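Xcc_ctr_pt (Xanthomonas campestris pv. campestris, PDB 6NJW) is the C-terminal Toprim region of a Class 2 OLD family nuclease, and probably cleaves nucleic acid by a two-metal mechanism as part of the whole protein. Local coordinates at residues 78-83 / 208-213; 137-142 / 168-173; 18-23 / 50-55. All blocks are in the same frame, centred on the assembly; numbering follows the deposited sequence.

Overall arrangement
Contact 1 (78-83 with 208-213) lies at the heart of the chain, where helix 208-226 covers a parallel sheet; it includes Asp82 and Tyr209 of the magnesium site, and the Tyr209 side chain comes about 3 Å from the ion. Contact 3 (18-23 with 50-55) joins two strands of the same sheet, its centre 16 Å from that of contact 1; the two touch through a probable hydrogen bond from Val78 N to Val23 O (3.1 Å). Contact 2 (137-142 with 168-173) belongs to the helical part, its centre 21 Å from contact 1 and 33 Å from contact 3. It lies away from the metal-binding residues and forms within the stretch of chain between the two halves of contact 1.

Contact 1 of 3, residues 78-83 / 208-213; sequences VILTDR and AYIRSA
Leu80 pushes its CD2 methyl into the step between Tyr209 and Ala213, one turn apart on the helix, and carries most of the apolar contact. CD2 lies 3.4 Å from Ala213 CB, tighter than usual van der Waals contact, and equally near (3.4 Å) CD2 of Tyr209, whose ring it meets obliquely. Tyr209 CG lies between its backbone N and carbonyl carbon (chi1 80°), and Ile210 CG1 sits 3.6 Å above one face of the ring, toward the rim. Leu80 CD1 reaches Ile210 CG1 more loosely at 4.4 Å, and Val78 CG2 adds a contact of 4.1 Å to Ala213 CB.

Carbon also meets backbone oxygen: Leu80 CD2 is 3.3 Å from Tyr209 O, and Val78 CG1 approaches Ala213 O.

Asp82 and Tyr209, both of the magnesium site, form the polar end, with Asp82 OD1 4.2 Å from Tyr209 OH. Glu27, just past strand 22-26 and a magnesium ligand of this protein though it holds no ion here, accepts hydrogen bonds from Asp82 N and Thr81 OG1.

Strand and helix segments run nearly antiparallel (170°), their axes 8.8 Å apart. A buried apolar seam thus joins helix to sheet and gives way to the metal site.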
loop_
_atom_site.group_PDB
_atom_site.type_symbol
_atom_site.label_atom_id
_atom_site.label_comp_id
_atom_site.label_asym_id
_atom_site.label_seq_id
_atom_site.Cartn_x
_atom_site.Cartn_y
_atom_site.Cartn_z
ATOM N N VAL A 78 3.174 -10.417 0.061
ATOM C CA VAL A 78 2.110 -9.798 -0.714
ATOM C C VAL A 78 2.678 -8.542 -1.368
ATOM O O VAL A 78 3.740 -8.060 -0.998
ATOM C CB VAL A 78 0.883 -9.463 0.160
ATOM C CG1 VAL A 78 0.244 -10.749 0.675
ATOM C CG2 VAL A 78 1.290 -8.554 1.335
ATOM N N ILE A 79 1.950 -8.000 -2.342
ATOM C CA ILE A 79 2.342 -6.760 -3.008
ATOM C C ILE A 79 1.167 -5.793 -3.002
ATOM O O ILE A 79 0.027 -6.195 -3.243
ATOM C CB ILE A 79 2.803 -7.020 -4.464
ATOM C CG1 ILE A 79 4.210 -7.618 -4.484
ATOM C CG2 ILE A 79 2.747 -5.736 -5.302
ATOM C CD1 ILE A 79 4.604 -8.198 -5.859
ATOM N N LEU A 80 1.454 -4.519 -2.755
ATOM C CA LEU A 80 0.504 -3.421 -2.896
ATOM C C LEU A 80 1.089 -2.448 -3.905
ATOM O O LEU A 80 2.180 -1.910 -3.685
ATOM C CB LEU A 80 0.275 -2.710 -1.554
ATOM C CG LEU A 80 -0.391 -3.601 -0.506
ATOM C CD1 LEU A 80 -0.271 -3.036 0.902
ATOM C CD2 LEU A 80 -1.840 -3.704 -0.910
ATOM N N THR A 81 0.373 -2.212 -4.999
ATOM C CA THR A 81 0.910 -1.328 -6.027
ATOM C C THR A 81 -0.239 -0.589 -6.700
ATOM O O THR A 81 -1.406 -0.969 -6.565
ATOM C CB THR A 81 1.753 -2.112 -7.045
ATOM O OG1 THR A 81 2.528 -1.203 -7.849
ATOM C CG2 THR A 81 0.873 -2.973 -7.923
ATOM N N ASP A 82 0.107 0.488 -7.413
ATOM C CA ASP A 82 -0.869 1.397 -8.015
ATOM C C ASP A 82 -1.061 1.096 -9.496
ATOM O O ASP A 82 -0.094 0.820 -10.214
ATOM C CB ASP A 82 -0.423 2.850 -7.848
ATOM C CG ASP A 82 -0.504 3.318 -6.408
ATOM O OD1 ASP A 82 -1.122 2.605 -5.595
ATOM O OD2 ASP A 82 0.048 4.387 -6.086
ATOM N N ARG A 83 -2.312 1.184 -9.960
ATOM C CA ARG A 83 -2.597 0.825 -11.348
ATOM C C ARG A 83 -1.863 1.732 -12.326
ATOM O O ARG A 83 -1.330 1.255 -13.338
ATOM C CB ARG A 83 -4.098 0.872 -11.633
ATOM C CG ARG A 83 -4.445 0.214 -12.973
ATOM C CD ARG A 83 -5.915 0.356 -13.315
ATOM N NE ARG A 83 -6.314 -0.475 -14.447
ATOM C CZ ARG A 83 -7.004 -1.607 -14.332
ATOM N NH1 ARG A 83 -7.367 -2.037 -13.129
ATOM N NH2 ARG A 83 -7.328 -2.309 -15.410
ATOM N N ALA A 208 -9.693 -1.001 0.053
ATOM C CA ALA A 208 -9.937 -2.425 -0.151
ATOM C C ALA A 208 -8.658 -3.186 -0.508
ATOM O O ALA A 208 -8.463 -4.327 -0.067
ATOM C CB ALA A 208 -10.996 -2.618 -1.235
ATOM N N TYR A 209 -7.775 -2.590 -1.309
ATOM C CA TYR A 209 -6.583 -3.342 -1.690
ATOM C C TYR A 209 -5.666 -3.580 -0.493
ATOM O O TYR A 209 -5.002 -4.622 -0.420
ATOM C CB TYR A 209 -5.854 -2.650 -2.852
ATOM C CG TYR A 209 -4.974 -1.461 -2.520
ATOM C CD1 TYR A 209 -5.497 -0.306 -1.940
ATOM C CD2 TYR A 209 -3.626 -1.475 -2.827
ATOM C CE1 TYR A 209 -4.682 0.796 -1.654
ATOM C CE2 TYR A 209 -2.799 -0.379 -2.535
ATOM C CZ TYR A 209 -3.337 0.749 -1.956
ATOM O OH TYR A 209 -2.519 1.831 -1.671
ATOM N N ILE A 210 -5.661 -2.665 0.478
ATOM C CA ILE A 210 -4.849 -2.850 1.678
ATOM C C ILE A 210 -5.453 -3.926 2.577
ATOM O O ILE A 210 -4.739 -4.790 3.102
ATOM C CB ILE A 210 -4.690 -1.504 2.416
ATOM C CG1 ILE A 210 -3.789 -0.552 1.603
ATOM C CG2 ILE A 210 -4.131 -1.697 3.824
ATOM C CD1 ILE A 210 -3.559 0.793 2.283
ATOM N N ARG A 211 -6.771 -3.892 2.783
ATOM C CA ARG A 211 -7.409 -4.963 3.549
ATOM C C ARG A 211 -7.163 -6.329 2.908
ATOM O O ARG A 211 -6.878 -7.315 3.601
ATOM C CB ARG A 211 -8.912 -4.704 3.678
ATOM C CG ARG A 211 -9.643 -5.810 4.469
ATOM C CD ARG A 211 -11.165 -5.602 4.499
ATOM N NE ARG A 211 -11.516 -4.269 4.962
ATOM C CZ ARG A 211 -11.765 -3.980 6.233
ATOM N NH1 ARG A 211 -11.705 -4.942 7.134
ATOM N NH2 ARG A 211 -12.083 -2.743 6.598
ATOM N N SER A 212 -7.259 -6.401 1.584
ATOM C CA SER A 212 -7.024 -7.652 0.877
ATOM C C SER A 212 -5.615 -8.171 1.111
ATOM O O SER A 212 -5.422 -9.366 1.367
ATOM C CB SER A 212 -7.267 -7.451 -0.620
ATOM O OG SER A 212 -8.656 -7.412 -0.907
ATOM N N ALA A 213 -4.617 -7.290 1.036
ATOM C CA ALA A 213 -3.247 -7.749 1.204
ATOM C C ALA A 213 -2.991 -8.161 2.635
ATOM O O ALA A 213 -2.306 -9.155 2.881
ATOM C CB ALA A 213 -2.253 -6.660 0.789
#

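Contact 2 of 3, residues 137-142 / 168-173; sequences ELFAGG and QWVDDP
Phe139 turns the rim of its ring to the peptide link between Trp169 and Val170, and this is the tightly packed part of the contact. Trp169 C and Val170 N sit at the ring edge, in its plane, while the side-chain carbons of both residues come in obliquely. CE1 of Phe139 lies 3.5 Å from Trp169 CB, and CZ of Phe139 lies 3.7 Å from Val170 CG2. CG of Phe139 stands anti to the backbone N (chi1 -165°), and the far ring atoms CE1 and CZ are the ones that reach helix 160-171. The Phe139 side chain crosses that of Trp169 at about a right angle; the indole leads off elsewhere, with Phe139 CZ near its plane at the edge.

The looser side lies by the solvent-exposed Ala140. Here Pro173, just past the end of helix 160-171, brings its ring carbon CB to 3.7 Å from Ala140 CA and 3.8 Å from Phe139 O, whereas the two CB atoms of Ala140 and Pro173 stay 4.4 Å apart. Asp172 is the first residue to leave helical geometry, and Asp172 OD1 accepts a hydrogen bond from Ala174 N; Pro173 follows, its CB directed at the other helix. On the facing side the backbone widens into a pi-type turn at 139-142.

In the helical part of the chain, the contact joins helix 134-154 to the C-terminal end of helix 160-171. Helix 178-188 completes the cluster: its Leu181 touches both Phe139 and Trp169, and Leu180 touches the Trp169 side chain, while Met147 of helix 134-154 touches that of Phe139.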
loop_
_atom_site.group_PDB
_atom_site.type_symbol
_atom_site.label_atom_id
_atom_site.label_comp_id
_atom_site.label_asym_id
_atom_site.label_seq_id
_atom_site.Cartn_x
_atom_site.Cartn_y
_atom_site.Cartn_z
ATOM N N GLU A 137 -7.201 8.870 -2.481
ATOM C CA GLU A 137 -8.265 7.974 -2.024
ATOM C C GLU A 137 -8.623 8.250 -0.567
ATOM O O GLU A 137 -9.802 8.393 -0.222
ATOM C CB GLU A 137 -7.861 6.512 -2.215
ATOM C CG GLU A 137 -8.706 5.567 -1.356
ATOM C CD GLU A 137 -8.923 4.189 -1.967
ATOM O OE1 GLU A 137 -8.219 3.827 -2.936
ATOM O OE2 GLU A 137 -9.817 3.458 -1.465
ATOM N N LEU A 138 -7.618 8.350 0.308
ATOM C CA LEU A 138 -7.912 8.599 1.717
ATOM C C LEU A 138 -8.603 9.940 1.915
ATOM O O LEU A 138 -9.495 10.067 2.761
ATOM C CB LEU A 138 -6.634 8.544 2.547
ATOM C CG LEU A 138 -5.894 7.210 2.550
ATOM C CD1 LEU A 138 -4.595 7.364 3.316
ATOM C CD2 LEU A 138 -6.783 6.138 3.179
ATOM N N PHE A 139 -8.183 10.969 1.168
ATOM C CA PHE A 139 -8.836 12.265 1.301
ATOM C C PHE A 139 -10.303 12.175 0.915
ATOM O O PHE A 139 -11.167 12.738 1.593
ATOM C CB PHE A 139 -8.137 13.322 0.442
ATOM C CG PHE A 139 -8.524 14.723 0.797
ATOM C CD1 PHE A 139 -9.652 15.302 0.248
ATOM C CD2 PHE A 139 -7.777 15.452 1.708
ATOM C CE1 PHE A 139 -10.022 16.586 0.587
ATOM C CE2 PHE A 139 -8.141 16.736 2.050
ATOM C CZ PHE A 139 -9.272 17.301 1.489
ATOM N N ALA A 140 -10.594 11.489 -0.188
ATOM C CA ALA A 140 -11.968 11.351 -0.644
ATOM C C ALA A 140 -12.725 10.308 0.163
ATOM O O ALA A 140 -13.938 10.439 0.350
ATOM C CB ALA A 140 -11.989 10.988 -2.132
ATOM N N GLY A 141 -12.028 9.294 0.673
ATOM C CA GLY A 141 -12.681 8.200 1.365
ATOM C C GLY A 141 -12.744 8.314 2.875
ATOM O O GLY A 141 -12.616 7.302 3.569
ATOM N N GLY A 142 -12.930 9.521 3.406
ATOM C CA GLY A 142 -13.270 9.699 4.805
ATOM C C GLY A 142 -12.217 10.351 5.676
ATOM O O GLY A 142 -12.528 10.693 6.821
ATOM N N GLN A 168 -12.084 23.938 0.563
ATOM C CA GLN A 168 -13.043 23.588 -0.478
ATOM C C GLN A 168 -13.015 22.093 -0.791
ATOM O O GLN A 168 -14.069 21.483 -1.019
ATOM C CB GLN A 168 -12.746 24.435 -1.714
ATOM C CG GLN A 168 -13.318 23.976 -3.025
ATOM C CD GLN A 168 -12.994 24.971 -4.123
ATOM O OE1 GLN A 168 -12.462 26.052 -3.851
ATOM N NE2 GLN A 168 -13.300 24.612 -5.369
ATOM N N TRP A 169 -11.829 21.478 -0.804
ATOM C CA TRP A 169 -11.766 20.033 -1.015
ATOM C C TRP A 169 -12.407 19.278 0.139
ATOM O O TRP A 169 -13.051 18.245 -0.069
ATOM C CB TRP A 169 -10.326 19.554 -1.168
ATOM C CG TRP A 169 -9.507 20.253 -2.184
ATOM C CD1 TRP A 169 -9.938 20.842 -3.339
ATOM C CD2 TRP A 169 -8.095 20.421 -2.145
ATOM N NE1 TRP A 169 -8.870 21.369 -4.021
ATOM C CE2 TRP A 169 -7.726 21.130 -3.304
ATOM C CE3 TRP A 169 -7.102 20.047 -1.233
ATOM C CZ2 TRP A 169 -6.404 21.479 -3.574
ATOM C CZ3 TRP A 169 -5.790 20.384 -1.505
ATOM C CH2 TRP A 169 -5.451 21.095 -2.663
ATOM N N VAL A 170 -12.201 19.755 1.365
ATOM C CA VAL A 170 -12.818 19.109 2.514
ATOM C C VAL A 170 -14.334 19.172 2.398
ATOM O O VAL A 170 -15.032 18.178 2.621
ATOM C CB VAL A 170 -12.318 19.759 3.815
ATOM C CG1 VAL A 170 -13.143 19.288 4.999
ATOM C CG2 VAL A 170 -10.851 19.439 4.024
ATOM N N ASP A 171 -14.865 20.338 2.016
ATOM C CA ASP A 171 -16.307 20.502 1.880
ATOM C C ASP A 171 -16.882 19.658 0.754
ATOM O O ASP A 171 -18.083 19.388 0.754
ATOM C CB ASP A 171 -16.647 21.976 1.649
ATOM C CG ASP A 171 -16.378 22.830 2.868
ATOM O OD1 ASP A 171 -16.288 22.257 3.978
ATOM O OD2 ASP A 171 -16.254 24.071 2.726
ATOM N N ASP A 172 -16.062 19.232 -0.200
ATOM C CA ASP A 172 -16.533 18.419 -1.319
ATOM C C ASP A 172 -15.388 17.562 -1.827
ATOM O O ASP A 172 -14.800 17.833 -2.881
ATOM C CB ASP A 172 -17.099 19.296 -2.435
ATOM C CG ASP A 172 -17.766 18.491 -3.532
ATOM O OD1 ASP A 172 -17.703 17.242 -3.489
ATOM O OD2 ASP A 172 -18.345 19.114 -4.446
ATOM N N PRO A 173 -15.065 16.479 -1.112
ATOM C CA PRO A 173 -13.912 15.647 -1.499
ATOM C C PRO A 173 -14.029 15.033 -2.877
ATOM O O PRO A 173 -13.059 14.418 -3.342
ATOM C CB PRO A 173 -13.873 14.568 -0.406
ATOM C CG PRO A 173 -15.279 14.507 0.101
ATOM C CD PRO A 173 -15.766 15.932 0.060
#

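Contact 3 of 3, residues 18-23 / 50-55; sequences FFSRGV and GITVCS
Gly22 and Ile51 pair as parallel strand neighbours, as do Val23 and Thr52, in the beta-alpha-beta unit of the Toprim fold formed by strand 22-26, helix 29-41 and strand 51-55. The ladder straddles Ile51: Gly22 N donates to Gly50 O on one side of it, and Gly22 O accepts from Thr52 N on the other. The second bond is the straighter, 3.0 Å from Thr52 N to Gly22 O with 163° at the hydrogen; the first is long, 3.3 Å from Gly22 N to Gly50 O, its donor above the carbonyl plane.

Gly50 O is gripped twice, for it also takes Arg21 N at 2.7 Å, with this donor lying closer to the carbonyl plane. Both amides entering the strand are thereby satisfied by one oxygen, at a loop residue whose backbone has positive phi.

Beside the ladder two hydroxyls meet: Thr52 OG1 donates to Ser20 OG across a short 2.5 Å, and Ser20 OG is in turn bonded to the backbone carbonyl Glu16 O. Both hydroxyl oxygens stand anti to their own carbonyl carbons, Ser20 at chi1 -51° and Thr52 at -48°. Backbone hydrogen bonds continue the sheet from Val23 to Pro76 and from Thr52 and Cys54 to Ile24.

CA-H...O contacts supplement the ladder, from Ile51 CA to Gly22 O and from Val23 CA to Thr52 O. Ile51 packs on Ile217 and Ile221 of helix 208-226; the other face carries Val23, covered by Leu68 of helix 62-68. There the Val23 methyl CG1, anti to its backbone N, rests 4.0 Å from Cys54 CB.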
loop_
_atom_site.group_PDB
_atom_site.type_symbol
_atom_site.label_atom_id
_atom_site.label_comp_id
_atom_site.label_asym_id
_atom_site.label_seq_id
_atom_site.Cartn_x
_atom_site.Cartn_y
_atom_site.Cartn_z
ATOM N N PHE A 18 15.372 -11.431 6.494
ATOM C CA PHE A 18 15.879 -12.762 6.822
ATOM C C PHE A 18 15.365 -13.285 8.163
ATOM O O PHE A 18 15.482 -14.488 8.418
ATOM C CB PHE A 18 17.415 -12.766 6.811
ATOM C CG PHE A 18 18.016 -12.970 5.436
ATOM C CD1 PHE A 18 18.076 -11.920 4.525
ATOM C CD2 PHE A 18 18.518 -14.210 5.060
ATOM C CE1 PHE A 18 18.630 -12.101 3.253
ATOM C CE2 PHE A 18 19.075 -14.403 3.801
ATOM C CZ PHE A 18 19.129 -13.347 2.891
ATOM N N PHE A 19 14.790 -12.434 9.012
ATOM C CA PHE A 19 14.237 -12.869 10.292
ATOM C C PHE A 19 12.710 -12.936 10.299
ATOM O O PHE A 19 12.123 -13.205 11.351
ATOM C CB PHE A 19 14.706 -11.938 11.416
ATOM C CG PHE A 19 16.144 -12.144 11.834
ATOM C CD1 PHE A 19 16.845 -13.283 11.449
ATOM C CD2 PHE A 19 16.793 -11.194 12.613
ATOM C CE1 PHE A 19 18.171 -13.467 11.835
ATOM C CE2 PHE A 19 18.111 -11.372 13.004
ATOM C CZ PHE A 19 18.801 -12.513 12.614
ATOM N N SER A 20 12.050 -12.728 9.162
ATOM C CA SER A 20 10.602 -12.540 9.143
ATOM C C SER A 20 9.844 -13.812 8.776
ATOM O O SER A 20 10.357 -14.692 8.084
ATOM C CB SER A 20 10.227 -11.434 8.160
ATOM O OG SER A 20 10.999 -10.284 8.438
ATOM N N ARG A 21 8.599 -13.902 9.252
ATOM C CA ARG A 21 7.706 -14.958 8.795
ATOM C C ARG A 21 6.956 -14.570 7.527
ATOM O O ARG A 21 6.525 -15.459 6.780
ATOM C CB ARG A 21 6.702 -15.325 9.896
ATOM C CG ARG A 21 7.334 -15.872 11.185
ATOM C CD ARG A 21 6.251 -16.258 12.207
ATOM N NE ARG A 21 6.801 -16.661 13.505
ATOM C CZ ARG A 21 7.077 -17.921 13.829
ATOM N NH1 ARG A 21 6.852 -18.893 12.951
ATOM N NH2 ARG A 21 7.574 -18.214 15.027
ATOM N N GLY A 22 6.822 -13.270 7.257
ATOM C CA GLY A 22 6.120 -12.800 6.076
ATOM C C GLY A 22 6.551 -11.389 5.756
ATOM O O GLY A 22 7.106 -10.683 6.609
ATOM N N VAL A 23 6.310 -10.977 4.503
ATOM C CA VAL A 23 6.739 -9.658 4.039
ATOM C C VAL A 23 5.616 -9.004 3.245
ATOM O O VAL A 23 5.039 -9.630 2.359
ATOM C CB VAL A 23 8.004 -9.716 3.164
ATOM C CG1 VAL A 23 8.404 -8.287 2.778
ATOM C CG2 VAL A 23 9.142 -10.369 3.921
ATOM N N GLY A 50 5.309 -11.607 13.126
ATOM C CA GLY A 50 6.551 -11.735 12.379
ATOM C C GLY A 50 6.490 -11.239 10.948
ATOM O O GLY A 50 7.239 -11.733 10.100
ATOM N N ILE A 51 5.598 -10.296 10.640
ATOM C CA ILE A 51 5.466 -9.757 9.284
ATOM C C ILE A 51 6.145 -8.401 9.233
ATOM O O ILE A 51 5.868 -7.531 10.067
ATOM C CB ILE A 51 3.991 -9.654 8.859
ATOM C CG1 ILE A 51 3.382 -11.048 8.799
ATOM C CG2 ILE A 51 3.862 -8.992 7.488
ATOM C CD1 ILE A 51 1.879 -11.075 8.839
ATOM N N THR A 52 7.054 -8.226 8.268
ATOM C CA THR A 52 7.771 -6.977 8.041
ATOM C C THR A 52 7.204 -6.268 6.819
ATOM O O THR A 52 6.847 -6.916 5.831
ATOM C CB THR A 52 9.269 -7.230 7.816
ATOM O OG1 THR A 52 9.771 -8.114 8.820
ATOM C CG2 THR A 52 10.047 -5.932 7.896
ATOM N N VAL A 53 7.112 -4.937 6.892
ATOM C CA VAL A 53 6.705 -4.101 5.766
ATOM C C VAL A 53 7.964 -3.548 5.115
ATOM O O VAL A 53 8.799 -2.924 5.782
ATOM C CB VAL A 53 5.773 -2.964 6.214
ATOM C CG1 VAL A 53 5.298 -2.169 5.020
ATOM C CG2 VAL A 53 4.568 -3.546 6.945
ATOM N N CYS A 54 8.099 -3.764 3.816
ATOM C CA CYS A 54 9.316 -3.419 3.098
ATOM C C CYS A 54 8.950 -2.550 1.901
ATOM O O CYS A 54 8.162 -2.961 1.044
ATOM C CB CYS A 54 10.057 -4.688 2.676
ATOM S SG CYS A 54 11.353 -4.404 1.452
ATOM N N SER A 55 9.487 -1.337 1.867
ATOM C CA SER A 55 9.309 -0.451 0.728
ATOM C C SER A 55 10.352 -0.776 -0.331
ATOM O O SER A 55 11.546 -0.801 -0.036
ATOM C CB SER A 55 9.448 1.007 1.169
ATOM O OG SER A 55 9.609 1.848 0.047
#